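Local atomic coordinates of eukaryotic translation initiation factor 2A (Schizosaccharomyces pombe, PDB entry 3WJ9), a protein that probably directs initiator methionyl-tRNA to 40S ribosomal subunits in a codon-dependent manner in the early steps of protein synthesis from a small number of specific mRNAs. Residues 50-54 against 55-59; 140-144 against 145-149. All blocks are in the same frame, centred on the assembly; numbering follows the deposited sequence.

Contact 1 of 2, residues 50-54 against 55-59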
loop_
_atom_site.group_PDB
_atom_site.type_symbol
_atom_site.label_atom_id
_atom_site.label_comp_id
_atom_site.label_asym_id
_atom_site.label_seq_id
_atom_site.Cartn_x
_atom_site.Cartn_y
_atom_site.Cartn_z
ATOM N N ALA A 50 -0.999 -15.587 1.787
ATOM C CA ALA A 50 -0.263 -15.903 3.005
ATOM C C ALA A 50 -1.028 -15.446 4.238
ATOM O O ALA A 50 -1.579 -14.349 4.260
ATOM C CB ALA A 50 1.114 -15.260 2.977
ATOM N N TYR A 51 -1.059 -16.288 5.265
ATOM C CA TYR A 51 -1.648 -15.890 6.534
ATOM C C TYR A 51 -0.757 -16.311 7.691
ATOM O O TYR A 51 -0.095 -17.347 7.638
ATOM C CB TYR A 51 -3.053 -16.473 6.693
ATOM C CG TYR A 51 -3.107 -17.980 6.747
ATOM C CD1 TYR A 51 -3.264 -18.728 5.589
ATOM C CD2 TYR A 51 -3.017 -18.656 7.956
ATOM C CE1 TYR A 51 -3.317 -20.104 5.630
ATOM C CE2 TYR A 51 -3.069 -20.031 8.006
ATOM C CZ TYR A 51 -3.219 -20.752 6.840
ATOM O OH TYR A 51 -3.271 -22.126 6.878
ATOM N N ALA A 52 -0.745 -15.495 8.736
ATOM C CA ALA A 52 0.135 -15.732 9.866
ATOM C C ALA A 52 -0.625 -16.261 11.070
ATOM O O ALA A 52 -1.675 -15.737 11.441
ATOM C CB ALA A 52 0.874 -14.458 10.229
ATOM N N THR A 53 -0.089 -17.321 11.659
ATOM C CA THR A 53 -0.547 -17.805 12.948
ATOM C C THR A 53 0.640 -17.738 13.898
ATOM O O THR A 53 1.748 -17.401 13.478
ATOM C CB THR A 53 -1.101 -19.238 12.870
ATOM O OG1 THR A 53 -0.028 -20.166 12.667
ATOM C CG2 THR A 53 -2.116 -19.366 11.743
ATOM N N ALA A 54 0.417 -18.049 15.169
ATOM C CA ALA A 54 1.484 -17.984 16.162
ATOM C C ALA A 54 2.639 -18.920 15.818
ATOM O O ALA A 54 3.805 -18.544 15.918
ATOM C CB ALA A 54 0.939 -18.310 17.541
ATOM N N THR A 55 2.307 -20.137 15.404
ATOM C CA THR A 55 3.312 -21.167 15.177
ATOM C C THR A 55 4.021 -21.023 13.832
ATOM O O THR A 55 5.248 -21.103 13.760
ATOM C CB THR A 55 2.684 -22.575 15.259
ATOM O OG1 THR A 55 1.963 -22.708 16.489
ATOM C CG2 THR A 55 3.754 -23.651 15.197
ATOM N N GLN A 56 3.247 -20.815 12.770
ATOM C CA GLN A 56 3.757 -20.922 11.404
ATOM C C GLN A 56 3.205 -19.865 10.443
ATOM O O GLN A 56 2.431 -18.990 10.834
ATOM C CB GLN A 56 3.445 -22.320 10.856
ATOM C CG GLN A 56 4.028 -23.463 11.667
ATOM C CD GLN A 56 3.433 -24.819 11.333
ATOM O OE1 GLN A 56 2.700 -24.967 10.359
ATOM N NE2 GLN A 56 3.729 -25.814 12.165
ATOM N N VAL A 57 3.632 -19.945 9.183
ATOM C CA VAL A 57 3.091 -19.110 8.113
ATOM C C VAL A 57 2.843 -19.970 6.875
ATOM O O VAL A 57 3.744 -20.665 6.407
ATOM C CB VAL A 57 4.032 -17.942 7.745
ATOM C CG1 VAL A 57 3.530 -17.224 6.500
ATOM C CG2 VAL A 57 4.159 -16.968 8.903
ATOM N N VAL A 58 1.625 -19.924 6.346
ATOM C CA VAL A 58 1.250 -20.798 5.237
ATOM C C VAL A 58 0.967 -20.031 3.949
ATOM O O VAL A 58 0.243 -19.037 3.946
ATOM C CB VAL A 58 0.017 -21.652 5.602
ATOM C CG1 VAL A 58 -0.660 -22.196 4.356
ATOM C CG2 VAL A 58 0.427 -22.787 6.513
ATOM N N ILE A 59 1.557 -20.506 2.855
ATOM C CA ILE A 59 1.343 -19.919 1.539
ATOM C C ILE A 59 0.502 -20.852 0.666
ATOM O O ILE A 59 0.883 -21.998 0.419
ATOM C CB ILE A 59 2.678 -19.625 0.835
ATOM C CG1 ILE A 59 3.572 -18.775 1.740
ATOM C CG2 ILE A 59 2.435 -18.936 -0.496
ATOM C CD1 ILE A 59 4.892 -18.385 1.109
#
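Thr53 meets the carbonyl of Gln56 twice, through its backbone amide and through its hydroxyl. The amide bond, Thr53 N to Gln56 O, is 3.1 Å long and nearly straight at the hydrogen (162°), and it lies close to the carbonyl axis. The hydroxyl takes a different approach: Thr53 OG1 sits 3.3 Å from Gln56 O, above the carbonyl plane. The first torsion of Thr53 (chi1 72°) sets OG1 between the backbone N and the carbonyl carbon, which turns it toward the Gln56 carbonyl. Two donors from one residue thus grip a single acceptor where the chain reverses through Ala54 and Thr55.

Farther from the turn, Tyr51 and Val58 form an antiparallel hydrogen-bonded pair, but both of its bonds are weak: Tyr51 N reaches Val58 O at 3.3 Å, and Val58 N reaches Tyr51 O at 3.4 Å. Val58 O also receives a CA-H contact from Ala50, 3.3 Å from Ala50 CA to Val58 O. The side chains of Tyr51 and Val58 point the same way and lie alongside each other, with Tyr51 CZ 3.6 Å from Val58 CB; the valine meets the ring obliquely. Thr53 CG2 lies in plane at the ring edge, and Ile33 touches Tyr51, Thr53 and Val58.

On the other face, Ala52 CB meets Val57 CG2 at 4.3 Å, while Ala50 pairs with Ile59. The backbones of these non-hydrogen-bonded pairs bond outward: Ala50 and Ala52 to strand 37-42, Val57 and Ile59 to strand 67-71. Ala50 and Ala52 also pack on strand 76-81 of the following sheet. The arrangement is a tight beta hairpin between the two inner strands of a four-stranded antiparallel sheet, one blade of a beta-propeller.

Contact 2 of 2, residues 140-144 against 145-149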
loop_
_atom_site.group_PDB
_atom_site.type_symbol
_atom_site.label_atom_id
_atom_site.label_comp_id
_atom_site.label_asym_id
_atom_site.label_seq_id
_atom_site.Cartn_x
_atom_site.Cartn_y
_atom_site.Cartn_z
ATOM N N ALA A 140 15.995 -2.919 -1.358
ATOM C CA ALA A 140 16.544 -1.730 -0.714
ATOM C C ALA A 140 16.275 -1.671 0.787
ATOM O O ALA A 140 15.130 -1.743 1.233
ATOM C CB ALA A 140 16.001 -0.481 -1.389
ATOM N N ARG A 141 17.353 -1.527 1.554
ATOM C CA ARG A 141 17.290 -1.399 3.005
ATOM C C ARG A 141 17.681 0.025 3.396
ATOM O O ARG A 141 18.292 0.741 2.603
ATOM C CB ARG A 141 18.215 -2.427 3.667
ATOM C CG ARG A 141 18.121 -2.538 5.185
ATOM C CD ARG A 141 19.358 -3.240 5.730
ATOM N NE ARG A 141 19.330 -3.418 7.179
ATOM C CZ ARG A 141 20.347 -3.906 7.883
ATOM N NH1 ARG A 141 21.469 -4.258 7.270
ATOM N NH2 ARG A 141 20.246 -4.038 9.198
ATOM N N LEU A 142 17.329 0.440 4.609
ATOM C CA LEU A 142 17.653 1.786 5.064
ATOM C C LEU A 142 18.525 1.794 6.310
ATOM O O LEU A 142 18.116 1.339 7.377
ATOM C CB LEU A 142 16.376 2.573 5.333
ATOM C CG LEU A 142 16.591 3.952 5.949
ATOM C CD1 LEU A 142 17.372 4.863 5.010
ATOM C CD2 LEU A 142 15.247 4.543 6.295
ATOM N N VAL A 143 19.730 2.326 6.163
ATOM C CA VAL A 143 20.630 2.495 7.288
ATOM C C VAL A 143 20.733 3.983 7.574
ATOM O O VAL A 143 20.502 4.809 6.681
ATOM C CB VAL A 143 22.020 1.889 6.998
ATOM C CG1 VAL A 143 22.794 1.674 8.288
ATOM C CG2 VAL A 143 21.858 0.567 6.267
ATOM N N THR A 144 21.017 4.326 8.826
ATOM C CA THR A 144 21.363 5.699 9.175
ATOM C C THR A 144 22.339 6.223 8.152
ATOM O O THR A 144 23.350 5.522 7.863
ATOM C CB THR A 144 22.044 5.795 10.551
ATOM O OG1 THR A 144 23.023 4.750 10.663
ATOM C CG2 THR A 144 21.034 5.632 11.682
ATOM N N ASN A 145 22.061 7.382 7.575
ATOM C CA ASN A 145 23.042 8.076 6.762
ATOM C C ASN A 145 23.553 7.182 5.648
ATOM O O ASN A 145 24.709 7.286 5.241
ATOM C CB ASN A 145 24.212 8.557 7.622
ATOM C CG ASN A 145 23.761 9.366 8.822
ATOM O OD1 ASN A 145 22.833 10.169 8.731
ATOM N ND2 ASN A 145 24.421 9.159 9.955
ATOM N N GLU A 146 22.689 6.314 5.141
ATOM C CA GLU A 146 23.060 5.485 4.002
ATOM C C GLU A 146 21.842 4.670 3.524
ATOM O O GLU A 146 20.914 4.408 4.292
ATOM C CB GLU A 146 24.343 4.738 4.346
ATOM C CG GLU A 146 24.909 3.895 3.247
ATOM C CD GLU A 146 26.201 3.237 3.651
ATOM O OE1 GLU A 146 26.625 3.397 4.816
ATOM O OE2 GLU A 146 26.790 2.561 2.791
ATOM N N VAL A 147 21.855 4.265 2.257
ATOM C CA VAL A 147 20.781 3.459 1.681
ATOM C C VAL A 147 21.479 2.329 0.923
ATOM O O VAL A 147 22.349 2.580 0.089
ATOM C CB VAL A 147 19.796 4.187 0.741
ATOM C CG1 VAL A 147 19.073 3.200 -0.165
ATOM C CG2 VAL A 147 18.810 5.011 1.552
ATOM N N HIS A 148 21.101 1.089 1.223
ATOM C CA HIS A 148 21.712 -0.079 0.592
ATOM C C HIS A 148 20.848 -0.662 -0.524
ATOM O O HIS A 148 19.621 -0.668 -0.438
ATOM C CB HIS A 148 21.994 -1.163 1.635
ATOM C CG HIS A 148 22.991 -0.754 2.676
ATOM N ND1 HIS A 148 23.709 0.417 2.598
ATOM C CD2 HIS A 148 23.388 -1.369 3.815
ATOM C CE1 HIS A 148 24.507 0.511 3.650
ATOM N NE2 HIS A 148 24.333 -0.559 4.401
ATOM N N PHE A 149 21.504 -1.155 -1.569
ATOM C CA PHE A 149 20.827 -1.826 -2.672
ATOM C C PHE A 149 21.317 -3.263 -2.784
ATOM O O PHE A 149 22.479 -3.549 -2.510
ATOM C CB PHE A 149 21.060 -1.083 -3.990
ATOM C CG PHE A 149 20.446 0.285 -4.031
ATOM C CD1 PHE A 149 21.095 1.367 -3.459
ATOM C CD2 PHE A 149 19.225 0.492 -4.648
ATOM C CE1 PHE A 149 20.534 2.627 -3.496
ATOM C CE2 PHE A 149 18.660 1.750 -4.689
ATOM C CZ PHE A 149 19.316 2.819 -4.112
#
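Val143 lays its CG2 methyl over one face of the His148 imidazole, 3.5 Å from the ring centroid, in a CH-pi contact. The methyl is displaced toward the rim, and Val143 CG2 lies 3.3 Å from His148 NE2, the nearest ring atom. His148 has CG beside its backbone N and anti to the carbonyl carbon (chi1 -64°), which brings the ring back under the valine two residues on from its direct partner, Arg141. Glu146 CD lies in plane at the ring edge.

Across the other face of the hairpin, Leu142 and Val147 meet obliquely, branch against branch, with Leu142 CD1 3.7 Å from Val147 CG2. Leu142 CD1 also rests 3.6 Å from Glu146 O.

Two reciprocal pairs of backbone hydrogen bonds hold the strands. Arg141 N donates to His148 O and His148 N to Arg141 O, each at 3.1 Å; nearer the turn, Val143 N donates to Glu146 O at 3.0 Å and Glu146 N returns a bond to Val143 O at 3.1 Å. Thr144 and Asn145 form the two-residue type II turn of this beta hairpin, which links the inner strands 138-143 and 146-151 of a four-stranded propeller blade.

Around it, Arg141 makes a cation-pi contact with Phe120 of strand 116-120, whereas Ala140 and Leu142 pack on Phe171 of strand 170-173. Strand 161-162 flanks the second arm, touching Glu146 and Phe149.

Contacts 1 and 2 are equivalent elements of separate blades in the beta-propeller part of a longer protein: in each, the second and third strands of a four-stranded antiparallel sheet are joined by a short reversal. Their centres lie about 29 Å apart and their nearest atoms about 19 Å apart, without touching; each centre is about 21 Å from the centre of the chain. They follow in series along the sequence, with the sheet of strands 76-81 to 116-120 between them. That sheet bridges them indirectly, its first strand meeting contact 1 and its last strand contact 2. Contact 1 is largely buried, contact 2 only partly.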